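Local coordinates for putative protein (Aquifex aeolicus, PDB 1T6T), which is of unknown function but carries a Toprim-like domain related to that of RNase M5, and so probably acts on nucleic acid, at residues 19-29 and 40-48; 58-68 and 86-97. All coordinates share one frame; numbering follows the deposited sequence.

Contact 1. Residues 19-29 and 40-48; sequences SREAVILVEGK and IKNVIDLSG
N42, I44 and I24 carry this contact, in which strands 23-26 and 43-45 run parallel as the two ends of a right-handed beta-alpha-beta crossover through helix 29-36, part of the Toprim fold. N42 has the largest share. With CG anti to the backbone N (chi1 -170°), its amide reaches back to the loop before strand 23-26, where ND2 donates to S19 O at 2.9 Å with the acceptor close to the amide plane. The amide OD1 lies against V23 CG2, and the two side chains cross nearly at right angles. A water that donates to S19 OG and accepts from N42 N adds a second link at this end; S19 OG is also hydrogen-bonded to K16 O. I44 packs through two atoms on the face it shares with L25: CG1 touches V23 CG1 at 3.9 Å, while CB lies 3.7 Å from L25 CD2. Turned to the other face, I24 presses CD1 onto I40 CG2 at 3.5 Å, a snug fit beneath helix 8-18. Between the faces, I24 and V26 each use both N and O in bonds to residues 42-46. The pairing runs on past the strand ends, S47 N donating to E27 O at 2.9 Å.

Contact 2. Residues 58-68 and 86-97; sequences LEGKWEKVILL and LSSQGFLVDENF
F91 fills the corner between the end of helix 51-58 and strand 64-67, and it has the largest buried area of the contact. Its ring meets the loop edge-on: CE1 lies 3.2 Å from W62 O, near the ring plane, and E59 N sits at the same rim. L58 CB approaches CE1 obliquely at 3.6 Å. The tight part continues on the face lined by V65, where L86, from the last turn of helix 73-88, places CD1 3.8 Å from V65 CG1, the two side chains crossing at about a right angle. The same methyl touches L67 CD2. L67 sends its other methyl, CD1, to V93 CG1 at 3.4 Å, closer than ordinary van der Waals contact; V93 CG1 stands anti to the backbone N (chi1 177°), which brings it to L67.

The side bearing K64, L92 and the D94 carboxylate is looser. L92 is exposed, and K64 meets it through the aliphatic CG, 4.1 Å from L92 CB. Beside them I66 and D94 point the same way, and D94 OD1 accepts from N96 N at 2.8 Å, capping the start of helix 96-101. F97, in that helix, meets I66 CG2 obliquely through CD2. Water enters at both ends of the pairing: one molecule donates to E63 O and G90 O, another to L67 O and D94 O. Between them four nearly straight backbone bonds join the strands, from L92 N to E63 O at one end to L67 N to D94 O at the other. G90, with positive phi, closes helix 73-88 in a Schellman motif and turns the chain into strand 92-94. Helix, turn and paired parallel strands together form the beta-alpha-beta unit at one edge of the Toprim-like sheet.

In the fold
Contact 1 precedes contact 2 along the chain, and each closes one beta-alpha-beta unit of the same four-stranded parallel sheet, ordered 43-45, 23-26, 64-67, 92-94. Their centres lie about 11 Å apart. The two inner strands join them: V23 O and I66 N probably hydrogen-bond at 2.7 Å, as do L25 N and I66 O at 2.8 Å, while L25 packs on V65 and V23 on W62. Helix 8-18 touches both contacts on one face, and helix 73-88 touches both on the other. In contact 1, S47 hydrogen-bonds to Y51 of the second subunit and E27 packs on H74 of that subunit, whereas contact 2 touches no other chain of the assembly. Together they add the outer strands 43-45 and 92-94 to the central pair of the Toprim-like sheet.

Contact 1. Residues 19-29 and 40-48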
loop_
_atom_site.group_PDB
_atom_site.type_symbol
_atom_site.label_atom_id
_atom_site.label_comp_id
_atom_site.label_asym_id
_atom_site.label_seq_id
_atom_site.Cartn_x
_atom_site.Cartn_y
_atom_site.Cartn_z
ATOM N N SER B 19 1.302 -23.159 0.532
ATOM C CA SER B 19 1.681 -22.359 -0.627
ATOM C C SER B 19 1.868 -23.163 -1.907
ATOM O O SER B 19 2.065 -22.589 -2.970
ATOM C CB SER B 19 2.949 -21.540 -0.337
ATOM O OG SER B 19 4.115 -22.345 -0.344
ATOM N N ARG B 20 1.831 -24.489 -1.814
ATOM C CA ARG B 20 1.952 -25.305 -3.018
ATOM C C ARG B 20 0.564 -25.508 -3.619
ATOM O O ARG B 20 0.434 -25.934 -4.769
ATOM C CB ARG B 20 2.559 -26.677 -2.713
ATOM C CG ARG B 20 4.074 -26.704 -2.570
ATOM C CD ARG B 20 4.508 -26.361 -1.165
ATOM N NE ARG B 20 5.850 -26.864 -0.875
ATOM C CZ ARG B 20 6.978 -26.230 -1.175
ATOM N NH1 ARG B 20 6.949 -25.049 -1.779
ATOM N NH2 ARG B 20 8.145 -26.779 -0.862
ATOM N N GLU B 21 -0.468 -25.199 -2.835
ATOM C CA GLU B 21 -1.854 -25.365 -3.273
ATOM C C GLU B 21 -2.606 -24.042 -3.416
ATOM O O GLU B 21 -3.683 -23.993 -4.010
ATOM C CB GLU B 21 -2.611 -26.246 -2.275
ATOM C CG GLU B 21 -1.923 -27.555 -1.930
ATOM C CD GLU B 21 -1.797 -28.486 -3.118
ATOM O OE1 GLU B 21 -2.835 -28.800 -3.743
ATOM O OE2 GLU B 21 -0.661 -28.910 -3.423
ATOM N N ALA B 22 -2.049 -22.975 -2.858
ATOM C CA ALA B 22 -2.691 -21.666 -2.921
ATOM C C ALA B 22 -1.656 -20.551 -2.987
ATOM O O ALA B 22 -0.547 -20.697 -2.479
ATOM C CB ALA B 22 -3.587 -21.470 -1.704
ATOM N N VAL B 23 -2.029 -19.439 -3.611
ATOM C CA VAL B 23 -1.137 -18.295 -3.734
ATOM C C VAL B 23 -1.306 -17.387 -2.524
ATOM O O VAL B 23 -2.414 -17.193 -2.024
ATOM C CB VAL B 23 -1.438 -17.468 -5.005
ATOM C CG1 VAL B 23 -0.464 -16.300 -5.108
ATOM C CG2 VAL B 23 -1.320 -18.340 -6.233
ATOM N N ILE B 24 -0.196 -16.838 -2.055
ATOM C CA ILE B 24 -0.208 -15.939 -0.912
ATOM C C ILE B 24 -0.169 -14.505 -1.423
ATOM O O ILE B 24 0.614 -14.182 -2.321
ATOM C CB ILE B 24 1.032 -16.176 -0.018
ATOM C CG1 ILE B 24 0.964 -17.579 0.591
ATOM C CG2 ILE B 24 1.124 -15.084 1.053
ATOM C CD1 ILE B 24 2.257 -18.041 1.236
ATOM N N LEU B 25 -1.011 -13.652 -0.850
ATOM C CA LEU B 25 -1.045 -12.245 -1.237
ATOM C C LEU B 25 -0.572 -11.379 -0.078
ATOM O O LEU B 25 -1.058 -11.510 1.049
ATOM C CB LEU B 25 -2.463 -11.816 -1.629
ATOM C CG LEU B 25 -3.164 -12.540 -2.778
ATOM C CD1 LEU B 25 -4.451 -11.790 -3.122
ATOM C CD2 LEU B 25 -2.259 -12.606 -3.998
ATOM N N VAL B 26 0.392 -10.508 -0.357
ATOM C CA VAL B 26 0.915 -9.595 0.650
ATOM C C VAL B 26 0.903 -8.204 0.047
ATOM O O VAL B 26 0.667 -8.036 -1.147
ATOM C CB VAL B 26 2.368 -9.957 1.098
ATOM C CG1 VAL B 26 2.388 -11.345 1.733
ATOM C CG2 VAL B 26 3.328 -9.882 -0.084
ATOM N N GLU B 27 1.168 -7.207 0.874
ATOM C CA GLU B 27 1.151 -5.834 0.410
ATOM C C GLU B 27 2.432 -5.401 -0.285
ATOM O O GLU B 27 2.392 -4.877 -1.394
ATOM C CB GLU B 27 0.892 -4.902 1.593
ATOM C CG GLU B 27 0.002 -3.716 1.276
ATOM C CD GLU B 27 0.519 -2.880 0.131
ATOM O OE1 GLU B 27 1.604 -2.273 0.272
ATOM O OE2 GLU B 27 -0.164 -2.835 -0.914
ATOM N N GLY B 28 3.569 -5.624 0.366
ATOM C CA GLY B 28 4.822 -5.168 -0.208
ATOM C C GLY B 28 5.896 -6.146 -0.626
ATOM O O GLY B 28 5.891 -7.324 -0.266
ATOM N N LYS B 29 6.841 -5.622 -1.398
ATOM C CA LYS B 29 7.952 -6.412 -1.901
ATOM C C LYS B 29 8.794 -6.946 -0.746
ATOM O O LYS B 29 9.356 -8.031 -0.836
ATOM C CB LYS B 29 8.805 -5.557 -2.843
ATOM C CG LYS B 29 9.830 -6.342 -3.641
ATOM C CD LYS B 29 10.492 -5.473 -4.707
ATOM C CE LYS B 29 11.234 -4.295 -4.093
ATOM N NZ LYS B 29 11.899 -3.457 -5.132
ATOM N N ILE B 40 9.327 -19.715 0.933
ATOM C CA ILE B 40 7.930 -19.567 0.546
ATOM C C ILE B 40 7.988 -18.583 -0.616
ATOM O O ILE B 40 8.181 -17.380 -0.423
ATOM C CB ILE B 40 7.076 -19.018 1.707
ATOM C CG1 ILE B 40 7.071 -20.037 2.857
ATOM C CG2 ILE B 40 5.645 -18.767 1.228
ATOM C CD1 ILE B 40 6.321 -19.584 4.097
ATOM N N LYS B 41 7.829 -19.113 -1.825
ATOM C CA LYS B 41 7.934 -18.330 -3.051
ATOM C C LYS B 41 6.653 -17.983 -3.813
ATOM O O LYS B 41 6.637 -17.017 -4.572
ATOM C CB LYS B 41 8.883 -19.055 -4.008
ATOM C CG LYS B 41 10.245 -19.387 -3.405
ATOM C CD LYS B 41 11.061 -18.132 -3.159
ATOM C CE LYS B 41 11.370 -17.416 -4.470
ATOM N NZ LYS B 41 12.166 -16.170 -4.271
ATOM N N ASN B 42 5.594 -18.765 -3.624
ATOM C CA ASN B 42 4.340 -18.528 -4.334
ATOM C C ASN B 42 3.612 -17.363 -3.676
ATOM O O ASN B 42 2.576 -17.533 -3.034
ATOM C CB ASN B 42 3.491 -19.806 -4.313
ATOM C CG ASN B 42 2.290 -19.732 -5.238
ATOM O OD1 ASN B 42 2.252 -18.921 -6.167
ATOM N ND2 ASN B 42 1.307 -20.592 -4.997
ATOM N N VAL B 43 4.166 -16.169 -3.874
ATOM C CA VAL B 43 3.643 -14.952 -3.267
ATOM C C VAL B 43 3.515 -13.817 -4.274
ATOM O O VAL B 43 4.366 -13.650 -5.144
ATOM C CB VAL B 43 4.589 -14.473 -2.133
ATOM C CG1 VAL B 43 4.010 -13.238 -1.445
ATOM C CG2 VAL B 43 4.812 -15.590 -1.127
ATOM N N ILE B 44 2.441 -13.048 -4.156
ATOM C CA ILE B 44 2.230 -11.896 -5.023
ATOM C C ILE B 44 2.140 -10.669 -4.132
ATOM O O ILE B 44 1.394 -10.667 -3.149
ATOM C CB ILE B 44 0.907 -11.984 -5.825
ATOM C CG1 ILE B 44 0.977 -13.129 -6.837
ATOM C CG2 ILE B 44 0.644 -10.653 -6.549
ATOM C CD1 ILE B 44 -0.306 -13.310 -7.626
ATOM N N ASP B 45 2.912 -9.640 -4.459
ATOM C CA ASP B 45 2.864 -8.399 -3.688
ATOM C C ASP B 45 1.949 -7.429 -4.432
ATOM O O ASP B 45 2.087 -7.229 -5.640
ATOM C CB ASP B 45 4.276 -7.822 -3.489
ATOM C CG ASP B 45 5.055 -7.669 -4.787
ATOM O OD1 ASP B 45 4.940 -8.531 -5.683
ATOM O OD2 ASP B 45 5.811 -6.683 -4.897
ATOM N N LEU B 46 1.004 -6.843 -3.701
ATOM C CA LEU B 46 0.008 -5.942 -4.271
ATOM C C LEU B 46 0.471 -4.539 -4.678
ATOM O O LEU B 46 0.012 -4.005 -5.686
ATOM C CB LEU B 46 -1.170 -5.826 -3.297
ATOM C CG LEU B 46 -2.476 -5.196 -3.782
ATOM C CD1 LEU B 46 -3.080 -6.039 -4.900
ATOM C CD2 LEU B 46 -3.445 -5.095 -2.612
ATOM N N SER B 47 1.363 -3.932 -3.905
ATOM C CA SER B 47 1.814 -2.585 -4.243
ATOM C C SER B 47 2.362 -2.537 -5.663
ATOM O O SER B 47 3.171 -3.378 -6.057
ATOM C CB SER B 47 2.885 -2.109 -3.259
ATOM O OG SER B 47 3.254 -0.766 -3.544
ATOM N N GLY B 48 1.909 -1.554 -6.433
ATOM C CA GLY B 48 2.365 -1.431 -7.804
ATOM C C GLY B 48 1.475 -2.187 -8.775
ATOM O O GLY B 48 1.760 -2.246 -9.971
HETATM O O HOH W 1 5.855 -21.265 -2.073
#

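Contact 2. Residues 58-68 and 86-97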
loop_
_atom_site.group_PDB
_atom_site.type_symbol
_atom_site.label_atom_id
_atom_site.label_comp_id
_atom_site.label_asym_id
_atom_site.label_seq_id
_atom_site.Cartn_x
_atom_site.Cartn_y
_atom_site.Cartn_z
ATOM N N LEU B 58 -4.198 -14.736 -11.519
ATOM C CA LEU B 58 -4.639 -15.998 -10.936
ATOM C C LEU B 58 -5.673 -16.777 -11.739
ATOM O O LEU B 58 -5.772 -17.999 -11.606
ATOM C CB LEU B 58 -5.196 -15.746 -9.535
ATOM C CG LEU B 58 -4.274 -15.030 -8.544
ATOM C CD1 LEU B 58 -5.036 -14.748 -7.260
ATOM C CD2 LEU B 58 -3.042 -15.877 -8.271
ATOM N N GLU B 59 -6.440 -16.074 -12.563
ATOM C CA GLU B 59 -7.490 -16.698 -13.358
ATOM C C GLU B 59 -7.041 -17.954 -14.091
ATOM O O GLU B 59 -6.073 -17.931 -14.852
ATOM C CB GLU B 59 -8.048 -15.704 -14.377
ATOM C CG GLU B 59 -9.349 -16.169 -15.004
ATOM C CD GLU B 59 -9.814 -15.272 -16.125
ATOM O OE1 GLU B 59 -9.510 -14.059 -16.095
ATOM O OE2 GLU B 59 -10.500 -15.785 -17.032
ATOM N N GLY B 60 -7.759 -19.047 -13.856
ATOM C CA GLY B 60 -7.448 -20.305 -14.512
ATOM C C GLY B 60 -6.175 -20.994 -14.060
ATOM O O GLY B 60 -5.800 -22.030 -14.612
ATOM N N LYS B 61 -5.504 -20.434 -13.061
ATOM C CA LYS B 61 -4.266 -21.024 -12.566
ATOM C C LYS B 61 -4.372 -21.454 -11.111
ATOM O O LYS B 61 -3.903 -22.529 -10.734
ATOM C CB LYS B 61 -3.107 -20.040 -12.727
ATOM C CG LYS B 61 -2.795 -19.692 -14.168
ATOM C CD LYS B 61 -1.587 -18.776 -14.259
ATOM C CE LYS B 61 -1.230 -18.481 -15.703
ATOM N NZ LYS B 61 0.004 -17.649 -15.784
ATOM N N TRP B 62 -4.978 -20.604 -10.290
ATOM C CA TRP B 62 -5.146 -20.910 -8.881
ATOM C C TRP B 62 -6.590 -20.677 -8.470
ATOM O O TRP B 62 -7.224 -19.723 -8.918
ATOM C CB TRP B 62 -4.202 -20.044 -8.044
ATOM C CG TRP B 62 -2.764 -20.246 -8.416
ATOM C CD1 TRP B 62 -2.067 -19.597 -9.395
ATOM C CD2 TRP B 62 -1.864 -21.205 -7.850
ATOM N NE1 TRP B 62 -0.786 -20.093 -9.473
ATOM C CE2 TRP B 62 -0.635 -21.081 -8.535
ATOM C CE3 TRP B 62 -1.977 -22.158 -6.830
ATOM C CZ2 TRP B 62 0.477 -21.876 -8.234
ATOM C CZ3 TRP B 62 -0.871 -22.949 -6.529
ATOM C CH2 TRP B 62 0.340 -22.801 -7.230
ATOM N N GLU B 63 -7.116 -21.559 -7.628
ATOM C CA GLU B 63 -8.492 -21.428 -7.171
ATOM C C GLU B 63 -8.556 -20.855 -5.764
ATOM O O GLU B 63 -9.577 -20.310 -5.357
ATOM C CB GLU B 63 -9.181 -22.793 -7.178
ATOM C CG GLU B 63 -9.223 -23.468 -8.533
ATOM C CD GLU B 63 -9.717 -24.902 -8.446
ATOM O OE1 GLU B 63 -9.891 -25.540 -9.506
ATOM O OE2 GLU B 63 -9.927 -25.391 -7.314
ATOM N N LYS B 64 -7.459 -20.980 -5.028
ATOM C CA LYS B 64 -7.412 -20.516 -3.650
ATOM C C LYS B 64 -6.330 -19.470 -3.412
ATOM O O LYS B 64 -5.236 -19.545 -3.975
ATOM C CB LYS B 64 -7.187 -21.707 -2.720
ATOM C CG LYS B 64 -7.502 -21.435 -1.260
ATOM C CD LYS B 64 -7.139 -22.623 -0.367
ATOM C CE LYS B 64 -7.807 -23.918 -0.816
ATOM N NZ LYS B 64 -7.256 -24.442 -2.104
ATOM N N VAL B 65 -6.653 -18.496 -2.570
ATOM C CA VAL B 65 -5.726 -17.429 -2.238
ATOM C C VAL B 65 -5.620 -17.240 -0.729
ATOM O O VAL B 65 -6.627 -17.146 -0.029
ATOM C CB VAL B 65 -6.169 -16.087 -2.857
ATOM C CG1 VAL B 65 -5.227 -14.984 -2.418
ATOM C CG2 VAL B 65 -6.197 -16.190 -4.371
ATOM N N ILE B 66 -4.390 -17.191 -0.234
ATOM C CA ILE B 66 -4.148 -16.976 1.183
ATOM C C ILE B 66 -3.862 -15.484 1.379
ATOM O O ILE B 66 -2.892 -14.959 0.832
ATOM C CB ILE B 66 -2.935 -17.796 1.664
ATOM C CG1 ILE B 66 -3.244 -19.296 1.548
ATOM C CG2 ILE B 66 -2.589 -17.417 3.097
ATOM C CD1 ILE B 66 -2.039 -20.190 1.772
ATOM N N LEU B 67 -4.711 -14.799 2.137
ATOM C CA LEU B 67 -4.512 -13.371 2.381
ATOM C C LEU B 67 -3.584 -13.175 3.571
ATOM O O LEU B 67 -3.844 -13.690 4.660
ATOM C CB LEU B 67 -5.851 -12.679 2.655
ATOM C CG LEU B 67 -6.890 -12.748 1.537
ATOM C CD1 LEU B 67 -8.108 -11.934 1.937
ATOM C CD2 LEU B 67 -6.293 -12.219 0.234
ATOM N N LEU B 68 -2.492 -12.450 3.358
ATOM C CA LEU B 68 -1.533 -12.197 4.429
ATOM C C LEU B 68 -1.137 -10.738 4.534
ATOM O O LEU B 68 0.037 -10.402 4.422
ATOM C CB LEU B 68 -0.259 -13.021 4.242
ATOM C CG LEU B 68 -0.107 -14.355 4.971
ATOM C CD1 LEU B 68 1.362 -14.759 4.918
ATOM C CD2 LEU B 68 -0.568 -14.231 6.422
ATOM N N LEU B 86 -11.768 -10.865 -4.536
ATOM C CA LEU B 86 -11.469 -12.238 -4.908
ATOM C C LEU B 86 -12.687 -13.144 -4.802
ATOM O O LEU B 86 -12.940 -13.952 -5.695
ATOM C CB LEU B 86 -10.303 -12.776 -4.064
ATOM C CG LEU B 86 -8.960 -12.100 -4.389
ATOM C CD1 LEU B 86 -7.925 -12.490 -3.356
ATOM C CD2 LEU B 86 -8.495 -12.495 -5.790
ATOM N N SER B 87 -13.459 -13.008 -3.731
ATOM C CA SER B 87 -14.638 -13.852 -3.598
ATOM C C SER B 87 -15.641 -13.532 -4.717
ATOM O O SER B 87 -16.304 -14.428 -5.237
ATOM C CB SER B 87 -15.284 -13.666 -2.215
ATOM O OG SER B 87 -15.755 -12.343 -2.025
ATOM N N SER B 88 -15.732 -12.260 -5.105
ATOM C CA SER B 88 -16.667 -11.864 -6.159
ATOM C C SER B 88 -16.272 -12.461 -7.505
ATOM O O SER B 88 -17.121 -12.646 -8.376
ATOM C CB SER B 88 -16.737 -10.337 -6.292
ATOM O OG SER B 88 -15.612 -9.823 -6.989
ATOM N N GLN B 89 -14.985 -12.763 -7.670
ATOM C CA GLN B 89 -14.488 -13.320 -8.924
ATOM C C GLN B 89 -14.428 -14.845 -8.936
ATOM O O GLN B 89 -13.932 -15.441 -9.893
ATOM C CB GLN B 89 -13.104 -12.748 -9.243
ATOM C CG GLN B 89 -13.050 -11.219 -9.271
ATOM C CD GLN B 89 -14.000 -10.609 -10.290
ATOM O OE1 GLN B 89 -13.970 -10.956 -11.470
ATOM N NE2 GLN B 89 -14.846 -9.688 -9.836
ATOM N N GLY B 90 -14.914 -15.472 -7.869
ATOM C CA GLY B 90 -14.931 -16.925 -7.809
ATOM C C GLY B 90 -13.782 -17.633 -7.113
ATOM O O GLY B 90 -13.691 -18.861 -7.169
ATOM N N PHE B 91 -12.899 -16.880 -6.466
ATOM C CA PHE B 91 -11.771 -17.483 -5.758
ATOM C C PHE B 91 -12.135 -17.859 -4.331
ATOM O O PHE B 91 -13.009 -17.244 -3.721
ATOM C CB PHE B 91 -10.590 -16.508 -5.709
ATOM C CG PHE B 91 -9.992 -16.215 -7.050
ATOM C CD1 PHE B 91 -9.071 -17.089 -7.621
ATOM C CD2 PHE B 91 -10.363 -15.076 -7.754
ATOM C CE1 PHE B 91 -8.527 -16.834 -8.873
ATOM C CE2 PHE B 91 -9.825 -14.808 -9.012
ATOM C CZ PHE B 91 -8.905 -15.690 -9.572
ATOM N N LEU B 92 -11.463 -18.881 -3.807
ATOM C CA LEU B 92 -11.661 -19.304 -2.428
ATOM C C LEU B 92 -10.630 -18.499 -1.637
ATOM O O LEU B 92 -9.444 -18.511 -1.965
ATOM C CB LEU B 92 -11.388 -20.802 -2.279
ATOM C CG LEU B 92 -12.384 -21.701 -3.017
ATOM C CD1 LEU B 92 -11.955 -23.158 -2.913
ATOM C CD2 LEU B 92 -13.770 -21.501 -2.423
ATOM N N VAL B 93 -11.086 -17.788 -0.614
ATOM C CA VAL B 93 -10.207 -16.954 0.196
ATOM C C VAL B 93 -9.888 -17.589 1.548
ATOM O O VAL B 93 -10.786 -17.939 2.310
ATOM C CB VAL B 93 -10.852 -15.561 0.420
ATOM C CG1 VAL B 93 -9.976 -14.706 1.318
ATOM C CG2 VAL B 93 -11.065 -14.877 -0.924
ATOM N N ASP B 94 -8.598 -17.736 1.837
ATOM C CA ASP B 94 -8.151 -18.330 3.092
ATOM C C ASP B 94 -7.613 -17.246 4.025
ATOM O O ASP B 94 -6.615 -16.597 3.722
ATOM C CB ASP B 94 -7.047 -19.356 2.818
ATOM C CG ASP B 94 -6.636 -20.124 4.059
ATOM O OD1 ASP B 94 -6.966 -19.686 5.181
ATOM O OD2 ASP B 94 -5.968 -21.169 3.911
ATOM N N GLU B 95 -8.283 -17.052 5.158
ATOM C CA GLU B 95 -7.859 -16.057 6.142
ATOM C C GLU B 95 -7.334 -16.735 7.404
ATOM O O GLU B 95 -6.933 -16.063 8.352
ATOM C CB GLU B 95 -9.028 -15.146 6.531
ATOM C CG GLU B 95 -9.448 -14.154 5.470
ATOM C CD GLU B 95 -10.531 -13.220 5.969
ATOM O OE1 GLU B 95 -11.698 -13.658 6.088
ATOM O OE2 GLU B 95 -10.211 -12.049 6.261
ATOM N N ASN B 96 -7.341 -18.062 7.417
ATOM C CA ASN B 96 -6.884 -18.800 8.588
ATOM C C ASN B 96 -5.468 -18.475 9.042
ATOM O O ASN B 96 -5.213 -18.369 10.235
ATOM C CB ASN B 96 -7.003 -20.309 8.356
ATOM C CG ASN B 96 -8.437 -20.755 8.154
ATOM O OD1 ASN B 96 -9.347 -20.280 8.830
ATOM N ND2 ASN B 96 -8.644 -21.680 7.228
ATOM N N PHE B 97 -4.542 -18.320 8.104
ATOM C CA PHE B 97 -3.166 -18.025 8.480
ATOM C C PHE B 97 -3.027 -16.646 9.095
ATOM O O PHE B 97 -2.337 -16.472 10.104
ATOM C CB PHE B 97 -2.248 -18.174 7.266
ATOM C CG PHE B 97 -1.976 -19.603 6.903
ATOM C CD1 PHE B 97 -1.026 -20.343 7.601
ATOM C CD2 PHE B 97 -2.697 -20.222 5.888
ATOM C CE1 PHE B 97 -0.799 -21.686 7.293
ATOM C CE2 PHE B 97 -2.479 -21.563 5.572
ATOM C CZ PHE B 97 -1.527 -22.294 6.277
HETATM O O HOH W 2 -11.882 -21.090 -6.943
HETATM O O HOH W 3 -4.630 -16.111 5.619
#